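Local atomic coordinates of S-adenosylmethionine-dependent methyltransferase (Clostridium acetobutylicum, PDB entry 1Y8C), a protein that probably transfers a methyl group from S-adenosylmethionine to a substrate. Residues 144-156 with 168-180. Numbering follows the deposited sequence.
Sequences SYYKLSQVLGNND and WENQFEDDLVSMY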
# COMPACT_ATOMS: atom_id res chain seq x y z
N SER A 144 7.92 8.46 3.43
CA SER A 144 8.26 9.87 3.43
C SER A 144 9.53 10.12 2.64
O SER A 144 10.33 9.21 2.41
CB SER A 144 8.46 10.35 4.85
OG SER A 144 9.60 9.74 5.40
N TYR A 145 9.70 11.36 2.22
CA TYR A 145 10.88 11.73 1.45
C TYR A 145 12.12 11.51 2.30
O TYR A 145 13.17 11.14 1.79
CB TYR A 145 10.79 13.20 1.05
CG TYR A 145 11.90 13.63 0.14
CD1 TYR A 145 11.77 13.53 -1.25
CD2 TYR A 145 13.12 14.07 0.67
CE1 TYR A 145 12.82 13.86 -2.09
CE2 TYR A 145 14.17 14.40 -0.17
CZ TYR A 145 14.02 14.30 -1.54
OH TYR A 145 15.08 14.63 -2.36
N TYR A 146 12.01 11.73 3.61
CA TYR A 146 13.15 11.57 4.49
C TYR A 146 13.53 10.11 4.63
O TYR A 146 14.71 9.78 4.71
CB TYR A 146 12.83 12.15 5.86
CG TYR A 146 13.98 12.09 6.83
CD1 TYR A 146 15.04 13.00 6.76
CD2 TYR A 146 14.00 11.12 7.84
CE1 TYR A 146 16.09 12.95 7.68
CE2 TYR A 146 15.04 11.06 8.76
CZ TYR A 146 16.07 11.97 8.68
OH TYR A 146 17.07 11.92 9.61
N LYS A 147 12.53 9.25 4.67
CA LYS A 147 12.74 7.82 4.83
C LYS A 147 13.51 7.23 3.65
O LYS A 147 14.46 6.47 3.83
CB LYS A 147 11.39 7.13 4.99
CG LYS A 147 11.43 5.79 5.67
CD LYS A 147 11.63 4.68 4.68
CE LYS A 147 11.33 3.34 5.33
NZ LYS A 147 12.16 3.14 6.55
N LEU A 148 13.12 7.58 2.43
CA LEU A 148 13.79 7.04 1.26
C LEU A 148 15.14 7.69 0.99
O LEU A 148 16.10 7.01 0.61
CB LEU A 148 12.90 7.20 0.04
CG LEU A 148 11.49 6.63 0.18
CD1 LEU A 148 10.70 6.96 -1.07
CD2 LEU A 148 11.54 5.12 0.43
N SER A 149 15.23 9.00 1.19
CA SER A 149 16.47 9.73 0.92
C SER A 149 17.55 9.58 2.01
O SER A 149 18.73 9.48 1.69
CB SER A 149 16.17 11.21 0.70
OG SER A 149 15.70 11.81 1.89
N GLN A 150 17.14 9.58 3.28
CA GLN A 150 18.11 9.46 4.36
C GLN A 150 18.15 8.07 4.99
O GLN A 150 19.12 7.34 4.81
CB GLN A 150 17.79 10.48 5.45
CG GLN A 150 17.73 11.91 4.97
CD GLN A 150 18.96 12.30 4.20
OE1 GLN A 150 20.05 11.78 4.45
NE2 GLN A 150 18.81 13.23 3.26
N VAL A 151 17.10 7.71 5.72
CA VAL A 151 17.05 6.42 6.39
C VAL A 151 17.39 5.24 5.48
O VAL A 151 17.97 4.25 5.94
CB VAL A 151 15.67 6.21 7.03
CG1 VAL A 151 15.71 5.02 7.96
CG2 VAL A 151 15.25 7.47 7.79
N LEU A 152 17.03 5.32 4.21
CA LEU A 152 17.39 4.24 3.28
C LEU A 152 18.64 4.64 2.52
O LEU A 152 19.67 3.98 2.62
CB LEU A 152 16.27 3.95 2.29
CG LEU A 152 15.07 3.12 2.75
CD1 LEU A 152 14.24 2.77 1.54
CD2 LEU A 152 15.54 1.84 3.42
N GLY A 153 18.55 5.73 1.75
CA GLY A 153 19.68 6.20 0.97
C GLY A 153 20.44 5.11 0.24
O GLY A 153 19.86 4.37 -0.55
N ASN A 154 21.75 5.02 0.52
CA ASN A 154 22.64 4.03 -0.09
C ASN A 154 23.27 3.14 0.99
O ASN A 154 24.50 3.05 1.09
CB ASN A 154 23.76 4.74 -0.86
CG ASN A 154 23.24 5.69 -1.93
OD1 ASN A 154 22.85 5.27 -3.02
ND2 ASN A 154 23.24 6.98 -1.61
N ASN A 155 22.45 2.49 1.81
CA ASN A 155 22.93 1.62 2.88
C ASN A 155 22.70 0.14 2.59
O ASN A 155 21.56 -0.32 2.56
CB ASN A 155 22.24 1.97 4.21
CG ASN A 155 22.61 3.35 4.73
OD1 ASN A 155 23.78 3.68 4.92
ND2 ASN A 155 21.59 4.17 5.00
N ASP A 156 23.78 -0.62 2.39
CA ASP A 156 23.65 -2.05 2.16
C ASP A 156 23.57 -2.71 3.55
O ASP A 156 24.24 -2.28 4.48
CB ASP A 156 24.85 -2.56 1.33
CG ASP A 156 26.18 -2.46 2.08
OD1 ASP A 156 26.45 -1.43 2.75
OD2 ASP A 156 26.97 -3.44 1.98
N TRP A 168 20.35 -6.77 1.55
CA TRP A 168 19.58 -5.67 0.97
C TRP A 168 20.48 -4.49 0.61
O TRP A 168 21.13 -3.91 1.47
CB TRP A 168 18.50 -5.27 2.00
CG TRP A 168 17.69 -4.04 1.68
CD1 TRP A 168 17.76 -3.27 0.56
CD2 TRP A 168 16.69 -3.44 2.52
NE1 TRP A 168 16.88 -2.22 0.65
CE2 TRP A 168 16.21 -2.30 1.83
CE3 TRP A 168 16.16 -3.75 3.78
CZ2 TRP A 168 15.22 -1.46 2.38
CZ3 TRP A 168 15.17 -2.91 4.32
CH2 TRP A 168 14.71 -1.78 3.61
N GLU A 169 20.53 -4.14 -0.67
CA GLU A 169 21.36 -3.02 -1.11
C GLU A 169 20.48 -1.86 -1.61
O GLU A 169 19.60 -2.06 -2.45
CB GLU A 169 22.31 -3.45 -2.23
CG GLU A 169 23.67 -2.77 -2.16
CD GLU A 169 24.32 -2.57 -3.53
OE1 GLU A 169 24.43 -3.55 -4.29
OE2 GLU A 169 24.72 -1.42 -3.83
N ASN A 170 20.72 -0.67 -1.08
CA ASN A 170 19.95 0.50 -1.47
C ASN A 170 20.77 1.45 -2.31
O ASN A 170 21.93 1.72 -2.02
CB ASN A 170 19.45 1.25 -0.23
CG ASN A 170 18.17 0.66 0.33
OD1 ASN A 170 18.02 0.52 1.55
ND2 ASN A 170 17.22 0.34 -0.54
N GLN A 171 20.17 1.94 -3.38
CA GLN A 171 20.84 2.88 -4.26
C GLN A 171 19.90 4.08 -4.40
O GLN A 171 18.79 3.95 -4.92
CB GLN A 171 21.10 2.21 -5.61
CG GLN A 171 21.10 3.14 -6.83
CD GLN A 171 22.14 4.25 -6.74
OE1 GLN A 171 22.09 5.21 -7.51
NE2 GLN A 171 23.08 4.11 -5.82
N PHE A 172 20.32 5.23 -3.88
CA PHE A 172 19.49 6.43 -3.97
C PHE A 172 20.12 7.40 -4.95
O PHE A 172 21.31 7.69 -4.87
CB PHE A 172 19.33 7.12 -2.62
CG PHE A 172 18.44 8.34 -2.68
CD1 PHE A 172 17.11 8.22 -3.07
CD2 PHE A 172 18.93 9.59 -2.32
CE1 PHE A 172 16.28 9.34 -3.13
CE2 PHE A 172 18.11 10.71 -2.38
CZ PHE A 172 16.78 10.59 -2.78
N GLU A 173 19.29 7.92 -5.85
CA GLU A 173 19.76 8.85 -6.87
C GLU A 173 18.63 9.63 -7.54
O GLU A 173 17.66 9.06 -8.02
CB GLU A 173 20.53 8.04 -7.91
CG GLU A 173 20.62 8.66 -9.29
CD GLU A 173 21.35 7.76 -10.26
OE1 GLU A 173 20.97 6.57 -10.38
OE2 GLU A 173 22.32 8.23 -10.90
N ASP A 174 18.76 10.96 -7.54
CA ASP A 174 17.77 11.80 -8.18
C ASP A 174 16.35 11.44 -7.73
O ASP A 174 15.51 11.03 -8.52
CB ASP A 174 17.91 11.66 -9.71
CG ASP A 174 16.99 12.57 -10.49
OD1 ASP A 174 16.88 13.77 -10.15
OD2 ASP A 174 16.38 12.08 -11.48
N ASP A 175 16.11 11.59 -6.43
CA ASP A 175 14.81 11.30 -5.85
C ASP A 175 14.25 9.90 -6.07
O ASP A 175 13.08 9.64 -5.77
CB ASP A 175 13.80 12.32 -6.34
CG ASP A 175 14.22 13.74 -6.05
OD1 ASP A 175 14.68 13.99 -4.91
OD2 ASP A 175 14.10 14.59 -6.97
N LEU A 176 15.07 9.00 -6.60
CA LEU A 176 14.62 7.64 -6.84
C LEU A 176 15.47 6.66 -6.06
O LEU A 176 16.70 6.73 -6.10
CB LEU A 176 14.70 7.30 -8.33
CG LEU A 176 14.11 5.96 -8.76
CD1 LEU A 176 12.61 5.96 -8.46
CD2 LEU A 176 14.33 5.72 -10.25
N VAL A 177 14.82 5.76 -5.33
CA VAL A 177 15.52 4.76 -4.55
C VAL A 177 15.39 3.41 -5.21
O VAL A 177 14.28 2.96 -5.50
CB VAL A 177 14.94 4.64 -3.14
CG1 VAL A 177 15.65 3.53 -2.37
CG2 VAL A 177 15.09 5.95 -2.41
N SER A 178 16.51 2.75 -5.46
CA SER A 178 16.45 1.43 -6.07
C SER A 178 16.87 0.41 -5.02
O SER A 178 17.96 0.49 -4.45
CB SER A 178 17.38 1.38 -7.27
OG SER A 178 17.18 2.54 -8.06
N MSE A 179 16.00 -0.55 -4.75
CA MSE A 179 16.26 -1.56 -3.75
C MSE A 179 16.47 -2.91 -4.38
O MSE A 179 15.66 -3.38 -5.17
CB MSE A 179 15.08 -1.64 -2.79
CG MSE A 179 14.59 -0.29 -2.28
SE MSE A 179 13.00 -0.49 -1.18
CE MSE A 179 11.69 0.36 -2.32
N TYR A 180 17.58 -3.55 -4.03
CA TYR A 180 17.87 -4.86 -4.56
C TYR A 180 17.96 -5.78 -3.35
O TYR A 180 18.78 -5.56 -2.45
CB TYR A 180 19.19 -4.84 -5.32
CG TYR A 180 19.25 -3.77 -6.40
CD1 TYR A 180 19.35 -2.42 -6.06
CD2 TYR A 180 19.21 -4.11 -7.75
CE1 TYR A 180 19.41 -1.43 -7.04
CE2 TYR A 180 19.27 -3.13 -8.74
CZ TYR A 180 19.37 -1.80 -8.38
OH TYR A 180 19.47 -0.81 -9.35
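Phe172 packs its ring on Ser149 of helix 145-152. Phe172 CB lies 3.5 Å from Gly153 O, where the chain has just left the helix with positive phi. With CG anti to the backbone N, the ring is carried along the helix flank; Leu148 O lies over its face, nearest CD1. CD2 lies by Ser149 O and CA, CE1 by Ser149 CA, and CE2 by Ser149 CA and CB. Ser149 CA sits 3.8 Å from the Phe172 ring centroid and 13° off the normal, which identifies a CH-pi contact over the face. At the far end, Phe172 CZ meets Ser149 CB at 3.6 Å, while Tyr145 OH approaches the ring edge. Tyr145 OH donates to Asp175 OD1 at 2.7 Å, nearly along the carboxylate C-O axis; the carboxylate belongs to the turn joining the two strands. Lys204 makes a cation-pi contact with the Tyr145 ring.

Beyond the helix, Asn154 OD1 accepts from Phe172 N at 2.7 Å. The N-H points almost straight at the oxygen (166°), yet the donor stands 49° out of the carbonyl plane and so misses the lone pairs. Nearer the helix end, Leu152 splits its branches: Leu152 CD2 touches Trp168 CZ2 at 3.5 Å, and CD1 turns to Val177 and the selenium of selenomethionine Met179. Val177 CG2 packs on Leu148 CB at 3.5 Å.

Backbone pairing from Glu169-Tyr180 to Glu173-Leu176 establishes a beta-hairpin. The helix directly follows strand 136-143 of the mixed, Rossmann-like methyltransferase sheet, so the contact lays a connecting helix across a hairpin of the separate four-stranded antiparallel sheet.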